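Local coordinates for protein carbohydrate kinase, FGGY (Novosphingobium aromaticivorans, PDB 3H6E) that is probably a carbohydrate kinase of the FGGY family, expected to transfer phosphate to a sugar or related substrate, at residues 168-174 against 283-288; 249-253 against 264-268. All blocks are in the same frame, centred on the assembly; numbering follows the deposited sequence.

The two contacts are nested along the chain: strands 252-256 and 261-266, joined in interaction 2, lie within the loop that interaction 1 closes by bringing 168-174 against 283-288. Both reach the same seven-stranded sheet of the C-terminal half. Interaction 2 is formed inside it, within a hairpin, whereas interaction 1 meets its outermost strand 282-286, next to 292-298 and then 261-266. Their centres are about 15 Å apart, and they touch where N285 packs on the end of M264. Interaction 2 thus joins neighbouring strands of the C-terminal sheet, while interaction 1 ties the edge of that sheet to a segment from the N-terminal half.

Interaction 1 of 2, residues 168-174 against 283-288; sequences VTSLGCH and LVNVDV
The junction between the two halves of the FGGY kinase fold is where V168 and T169, on the short helix 168-171, meet V286 at the end of edge strand 282-286. The valine side chains cross at about a right angle, V168 CG1 lying 3.7 Å from V286 CG1; W178 also touches both valines. In T169, chi1 of 67° sets CG2 anti to the carbonyl carbon and 3.4 Å from V286 O, while OG1 is bound to E167 and H232. G172 follows where the helix ends. A beta carbon here would point at the strand and run into V286 CG2, which lies 4.1 Å from G172 CA. The G172 carbonyl oxygen receives a nearly straight CA-H...O contact from N285 CA. Two waters bridge the backbones: one donates to T169 O and accepts from V286 N, the water oxygen 2.8 Å from that nitrogen; the other links V284 O to H174 N, the latter bond weak. Farther along, L283 CD1 meets the edge of the H174 ring at CD2, 3.8 Å away. No charged pair spans the two segments, and T169 O, V286 N, V284 O and H174 N are joined through water rather than directly.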
ATOM      1  N   VAL A 168       8.892 -11.571  -0.160  1.00 23.41           N
ATOM      2  CA  VAL A 168       9.375 -10.640   0.858  1.00 23.49           C
ATOM      3  C   VAL A 168       8.482  -9.418   1.134  1.00 23.60           C
ATOM      4  O   VAL A 168       8.395  -8.971   2.277  1.00 23.51           O
ATOM      5  CB  VAL A 168      10.824 -10.181   0.558  1.00 22.24           C
ATOM      6  CG1 VAL A 168      10.843  -9.130  -0.527  1.00 22.10           C
ATOM      7  CG2 VAL A 168      11.479  -9.650   1.819  1.00 24.81           C
ATOM      8  N   THR A 169       7.818  -8.885   0.107  1.00 23.83           N
ATOM      9  CA  THR A 169       7.057  -7.639   0.256  1.00 22.80           C
ATOM     10  C   THR A 169       5.830  -7.763   1.155  1.00 22.81           C
ATOM     11  O   THR A 169       5.444  -6.796   1.807  1.00 21.49           O
ATOM     12  CB  THR A 169       6.630  -7.035  -1.104  1.00 24.10           C
ATOM     13  OG1 THR A 169       5.669  -7.889  -1.742  1.00 23.37           O
ATOM     14  CG2 THR A 169       7.835  -6.850  -2.010  1.00 25.38           C
ATOM     15  N   SER A 170       5.204  -8.935   1.171  1.00 22.72           N
ATOM     16  CA  SER A 170       4.089  -9.167   2.079  1.00 22.37           C
ATOM     17  C   SER A 170       4.602  -9.263   3.512  1.00 22.51           C
ATOM     18  O   SER A 170       3.948  -8.801   4.442  1.00 23.27           O
ATOM     19  CB  SER A 170       3.321 -10.435   1.705  1.00 24.44           C
ATOM     20  OG  SER A 170       2.504 -10.234   0.566  1.00 24.63           O
ATOM     21  N   LEU A 171       5.779  -9.861   3.679  1.00 22.90           N
ATOM     22  CA  LEU A 171       6.393 -10.004   4.997  1.00 22.65           C
ATOM     23  C   LEU A 171       6.842  -8.653   5.541  1.00 22.39           C
ATOM     24  O   LEU A 171       6.875  -8.441   6.752  1.00 23.68           O
ATOM     25  CB  LEU A 171       7.594 -10.953   4.942  1.00 21.67           C
ATOM     26  CG  LEU A 171       7.351 -12.381   4.452  1.00 23.53           C
ATOM     27  CD1 LEU A 171       8.674 -13.094   4.195  1.00 21.91           C
ATOM     28  CD2 LEU A 171       6.487 -13.169   5.435  1.00 22.78           C
ATOM     29  N   GLY A 172       7.193  -7.741   4.644  1.00 22.03           N
ATOM     30  CA  GLY A 172       7.657  -6.428   5.053  1.00 23.47           C
ATOM     31  C   GLY A 172       6.534  -5.439   5.306  1.00 21.62           C
ATOM     32  O   GLY A 172       6.782  -4.272   5.603  1.00 22.51           O
ATOM     33  N   CYS A 173       5.295  -5.905   5.189  1.00 21.28           N
ATOM     34  CA  CYS A 173       4.125  -5.047   5.370  1.00 22.62           C
ATOM     35  C   CYS A 173       3.665  -5.034   6.831  1.00 22.19           C
ATOM     36  O   CYS A 173       2.634  -5.615   7.174  1.00 19.67           O
ATOM     37  CB  CYS A 173       2.988  -5.508   4.451  1.00 23.61           C
ATOM     38  SG  CYS A 173       1.540  -4.430   4.430  1.00 24.54           S
ATOM     39  N   HIS A 174       4.448  -4.365   7.678  1.00 23.26           N
ATOM     40  CA  HIS A 174       4.210  -4.301   9.124  1.00 21.33           C
ATOM     41  C   HIS A 174       3.648  -5.595   9.727  1.00 21.42           C
ATOM     42  O   HIS A 174       2.555  -5.612  10.287  1.00 22.28           O
ATOM     43  CB  HIS A 174       3.339  -3.089   9.488  1.00 21.92           C
ATOM     44  CG  HIS A 174       2.074  -2.982   8.692  1.00 22.23           C
ATOM     45  ND1 HIS A 174       0.978  -3.785   8.927  1.00 22.57           N
ATOM     46  CD2 HIS A 174       1.724  -2.154   7.679  1.00 20.93           C
ATOM     47  CE1 HIS A 174       0.010  -3.461   8.089  1.00 21.62           C
ATOM     48  NE2 HIS A 174       0.436  -2.476   7.319  1.00 21.48           N
ATOM     49  N   LEU A 283       7.064   3.848   9.139  1.00 22.13           N
ATOM     50  CA  LEU A 283       7.224   2.400   9.130  1.00 22.03           C
ATOM     51  C   LEU A 283       8.189   1.981   8.024  1.00 22.92           C
ATOM     52  O   LEU A 283       8.591   2.800   7.196  1.00 24.68           O
ATOM     53  CB  LEU A 283       5.872   1.696   8.965  1.00 22.40           C
ATOM     54  CG  LEU A 283       5.095   1.904   7.659  1.00 24.60           C
ATOM     55  CD1 LEU A 283       4.189   0.713   7.381  1.00 24.28           C
ATOM     56  CD2 LEU A 283       4.297   3.206   7.675  1.00 23.19           C
ATOM     57  N   VAL A 284       8.571   0.711   8.013  1.00 21.43           N
ATOM     58  CA  VAL A 284       9.500   0.229   7.006  1.00 22.02           C
ATOM     59  C   VAL A 284       8.935  -0.933   6.209  1.00 21.58           C
ATOM     60  O   VAL A 284       8.731  -2.020   6.740  1.00 22.01           O
ATOM     61  CB  VAL A 284      10.836  -0.212   7.617  1.00 22.36           C
ATOM     62  CG1 VAL A 284      11.818  -0.564   6.499  1.00 22.08           C
ATOM     63  CG2 VAL A 284      11.397   0.880   8.521  1.00 21.65           C
ATOM     64  N   ASN A 285       8.684  -0.683   4.930  1.00 22.00           N
ATOM     65  CA  ASN A 285       8.291  -1.724   4.000  1.00 21.37           C
ATOM     66  C   ASN A 285       9.516  -2.244   3.269  1.00 21.23           C
ATOM     67  O   ASN A 285      10.635  -1.803   3.527  1.00 20.54           O
ATOM     68  CB  ASN A 285       7.263  -1.189   3.004  1.00 21.74           C
ATOM     69  CG  ASN A 285       5.945  -0.825   3.668  1.00 23.83           C
ATOM     70  OD1 ASN A 285       5.351  -1.639   4.381  1.00 23.23           O
ATOM     71  ND2 ASN A 285       5.481   0.403   3.442  1.00 21.03           N
ATOM     72  N   VAL A 286       9.296  -3.179   2.356  1.00 20.59           N
ATOM     73  CA  VAL A 286      10.376  -3.815   1.623  1.00 21.40           C
ATOM     74  C   VAL A 286       9.974  -3.909   0.160  1.00 23.74           C
ATOM     75  O   VAL A 286       8.813  -4.189  -0.146  1.00 24.68           O
ATOM     76  CB  VAL A 286      10.643  -5.232   2.169  1.00 23.58           C
ATOM     77  CG1 VAL A 286      11.553  -5.996   1.245  1.00 24.58           C
ATOM     78  CG2 VAL A 286      11.243  -5.157   3.567  1.00 22.97           C
ATOM     79  N   ASP A 287      10.915  -3.663  -0.747  1.00 23.18           N
ATOM     80  CA  ASP A 287      10.611  -3.787  -2.171  1.00 22.90           C
ATOM     81  C   ASP A 287      10.797  -5.220  -2.658  1.00 24.04           C
ATOM     82  O   ASP A 287      11.263  -6.082  -1.912  1.00 22.24           O
ATOM     83  CB  ASP A 287      11.424  -2.796  -3.016  1.00 24.11           C
ATOM     84  CG  ASP A 287      12.918  -3.058  -2.974  1.00 26.32           C
ATOM     85  OD1 ASP A 287      13.341  -4.196  -2.681  1.00 27.80           O
ATOM     86  OD2 ASP A 287      13.678  -2.110  -3.253  1.00 27.30           O
ATOM     87  N   VAL A 288      10.423  -5.474  -3.908  1.00 24.43           N
ATOM     88  CA  VAL A 288      10.494  -6.826  -4.456  1.00 24.07           C
ATOM     89  C   VAL A 288      11.917  -7.375  -4.425  1.00 25.05           C
ATOM     90  O   VAL A 288      12.128  -8.577  -4.578  1.00 27.19           O
ATOM     91  CB  VAL A 288       9.944  -6.886  -5.889  1.00 25.18           C
ATOM     92  CG1 VAL A 288       8.489  -6.455  -5.911  1.00 24.47           C
ATOM     93  CG2 VAL A 288      10.787  -6.020  -6.814  1.00 24.84           C
TER
HETATM   94  O   HOH W   1       6.712  -4.225   2.401  1.00 20.78           O
HETATM   95  O   HOH W   2       6.271  -2.113   8.059  1.00 22.37           O

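Interaction 2 of 2, residues 249-253 against 264-268; sequences DNEAT and MRLPA
E251 reaches across to R265 through a single carboxylate oxygen: OE2 lies 2.6 Å from R265 NE in a salt bridge whose hydrogen bond is bent, with 139° at the hydrogen. The arginine nitrogen comes in on the syn side of OE2, somewhat out of the carboxylate plane, and the two flat groups stand nearly perpendicular, 87° apart. A second, weak bond runs from R265 NH2 to the same oxygen, so both N-H groups converge on one atom rather than pairing side by side with the two oxygens. The arginine achieves this fully stretched, its CG anti to the backbone N (chi1 168°) and the chain extended onward to NE, whereas the glutamate is bent at chi2 and lays its CG 3.5 Å from A268 CB. The other ends have partners too, E251 OE1 on T388 and R265 NH1 on the carbonyl of I385. Replacing R265 by alanine is likely to leave the E251 carboxylate without its charged mate and I385 O without this donor. These side chains sit at the open end of the antiparallel hairpin 252-256/261-266, in the sheet of the C-terminal FGGY domain. There A252 and L266 form a hydrogen-bonded pair, L266 N to A252 O being 2.7 Å and the reciprocal bond weak. T253 and R265 make the adjoining non-hydrogen-bonded pair, their side chains on the same face: T253 OG1, beside the backbone N and bound to S387, lies 3.3 Å from R265 CB. T253 CG2 instead rests 3.6 Å from M264 O. The side chains of A252 and L266 point to the other face, where the leucine packs against L238 of helix 233-241; L266 CB also lies 3.4 Å from A252 O.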
ATOM      1  N   ASP A 249      15.034   3.687 -11.792  1.00 31.07           N
ATOM      2  CA  ASP A 249      15.966   3.220 -10.781  1.00 32.38           C
ATOM      3  C   ASP A 249      16.464   4.361  -9.902  1.00 31.52           C
ATOM      4  O   ASP A 249      17.239   4.145  -8.971  1.00 30.65           O
ATOM      5  CB  ASP A 249      17.149   2.549 -11.467  1.00 38.04           C
ATOM      6  CG  ASP A 249      17.489   1.218 -10.856  1.00 45.11           C
ATOM      7  OD1 ASP A 249      16.718   0.763  -9.980  1.00 42.13           O
ATOM      8  OD2 ASP A 249      18.516   0.628 -11.258  1.00 50.46           O
ATOM      9  N   ASN A 250      16.015   5.573 -10.206  1.00 30.35           N
ATOM     10  CA  ASN A 250      16.477   6.767  -9.503  1.00 28.26           C
ATOM     11  C   ASN A 250      15.957   6.875  -8.074  1.00 27.00           C
ATOM     12  O   ASN A 250      15.002   6.199  -7.684  1.00 25.87           O
ATOM     13  CB  ASN A 250      16.087   8.026 -10.285  1.00 26.14           C
ATOM     14  CG  ASN A 250      16.564   7.992 -11.727  1.00 28.35           C
ATOM     15  OD1 ASN A 250      17.712   7.649 -12.006  1.00 27.60           O
ATOM     16  ND2 ASN A 250      15.679   8.355 -12.653  1.00 27.97           N
ATOM     17  N   GLU A 251      16.597   7.735  -7.292  1.00 26.26           N
ATOM     18  CA  GLU A 251      16.106   8.050  -5.965  1.00 25.04           C
ATOM     19  C   GLU A 251      14.753   8.719  -6.140  1.00 26.59           C
ATOM     20  O   GLU A 251      14.655   9.784  -6.753  1.00 26.06           O
ATOM     21  CB  GLU A 251      17.080   8.979  -5.243  1.00 23.21           C
ATOM     22  CG  GLU A 251      17.224   8.671  -3.763  1.00 24.80           C
ATOM     23  CD  GLU A 251      16.112   9.265  -2.959  1.00 23.47           C
ATOM     24  OE1 GLU A 251      15.828  10.459  -3.168  1.00 27.69           O
ATOM     25  OE2 GLU A 251      15.520   8.551  -2.126  1.00 22.78           O
ATOM     26  N   ALA A 252      13.707   8.085  -5.624  1.00 24.59           N
ATOM     27  CA  ALA A 252      12.353   8.582  -5.836  1.00 22.09           C
ATOM     28  C   ALA A 252      11.429   8.165  -4.714  1.00 21.87           C
ATOM     29  O   ALA A 252      11.691   7.189  -4.016  1.00 24.05           O
ATOM     30  CB  ALA A 252      11.811   8.089  -7.163  1.00 22.46           C
ATOM     31  N   THR A 253      10.345   8.911  -4.545  1.00 19.86           N
ATOM     32  CA  THR A 253       9.336   8.602  -3.548  1.00 18.77           C
ATOM     33  C   THR A 253       7.951   8.646  -4.185  1.00 20.75           C
ATOM     34  O   THR A 253       7.612   9.605  -4.874  1.00 19.83           O
ATOM     35  CB  THR A 253       9.368   9.617  -2.391  1.00 20.08           C
ATOM     36  OG1 THR A 253      10.573   9.447  -1.631  1.00 19.89           O
ATOM     37  CG2 THR A 253       8.162   9.432  -1.482  1.00 19.03           C
HETATM   38  N   MSE A 264       6.036   6.460   0.322  1.00 20.09           N
HETATM   39  CA  MSE A 264       6.916   5.306   0.236  1.00 18.85           C
HETATM   40  C   MSE A 264       8.142   5.654  -0.592  1.00 21.13           C
HETATM   41  O   MSE A 264       8.048   5.876  -1.801  1.00 20.92           O
HETATM   42  CB  MSE A 264       6.177   4.125  -0.377  1.00 19.87           C
HETATM   43  CG  MSE A 264       4.898   3.761   0.367  1.00 21.80           C
HETATM   44 SE   MSE A 264       3.893   2.352  -0.529  1.00 46.91          SE
HETATM   45  CE  MSE A 264       5.134   0.871  -0.257  1.00 23.96           C
ATOM     46  N   ARG A 265       9.294   5.709   0.066  1.00 19.50           N
ATOM     47  CA  ARG A 265      10.522   6.119  -0.598  1.00 19.54           C
ATOM     48  C   ARG A 265      11.325   4.939  -1.134  1.00 20.57           C
ATOM     49  O   ARG A 265      11.424   3.895  -0.493  1.00 20.97           O
ATOM     50  CB  ARG A 265      11.390   6.947   0.351  1.00 20.81           C
ATOM     51  CG  ARG A 265      12.800   7.172  -0.155  1.00 20.68           C
ATOM     52  CD  ARG A 265      13.650   7.901   0.860  1.00 20.76           C
ATOM     53  NE  ARG A 265      15.028   8.017   0.399  1.00 23.85           N
ATOM     54  CZ  ARG A 265      16.046   8.426   1.147  1.00 20.42           C
ATOM     55  NH1 ARG A 265      15.853   8.764   2.411  1.00 21.06           N
ATOM     56  NH2 ARG A 265      17.260   8.490   0.625  1.00 19.92           N
ATOM     57  N   LEU A 266      11.900   5.119  -2.316  1.00 21.78           N
ATOM     58  CA  LEU A 266      12.787   4.128  -2.911  1.00 23.84           C
ATOM     59  C   LEU A 266      14.204   4.680  -2.893  1.00 24.05           C
ATOM     60  O   LEU A 266      14.651   5.286  -3.867  1.00 25.00           O
ATOM     61  CB  LEU A 266      12.361   3.827  -4.346  1.00 22.86           C
ATOM     62  CG  LEU A 266      10.879   3.488  -4.524  1.00 24.94           C
ATOM     63  CD1 LEU A 266      10.448   3.576  -5.986  1.00 22.26           C
ATOM     64  CD2 LEU A 266      10.575   2.118  -3.940  1.00 24.93           C
ATOM     65  N   PRO A 267      14.915   4.479  -1.777  1.00 23.62           N
ATOM     66  CA  PRO A 267      16.238   5.087  -1.595  1.00 24.92           C
ATOM     67  C   PRO A 267      17.257   4.606  -2.631  1.00 24.85           C
ATOM     68  O   PRO A 267      17.250   3.439  -3.018  1.00 25.14           O
ATOM     69  CB  PRO A 267      16.647   4.629  -0.188  1.00 25.92           C
ATOM     70  CG  PRO A 267      15.368   4.198   0.477  1.00 23.21           C
ATOM     71  CD  PRO A 267      14.529   3.645  -0.627  1.00 22.58           C
ATOM     72  N   ALA A 268      18.114   5.514  -3.081  1.00 25.74           N
ATOM     73  CA  ALA A 268      19.192   5.165  -3.994  1.00 27.78           C
ATOM     74  C   ALA A 268      20.448   4.880  -3.185  1.00 30.91           C
ATOM     75  O   ALA A 268      21.419   4.310  -3.688  1.00 29.70           O
ATOM     76  CB  ALA A 268      19.436   6.291  -4.988  1.00 24.49           C
TER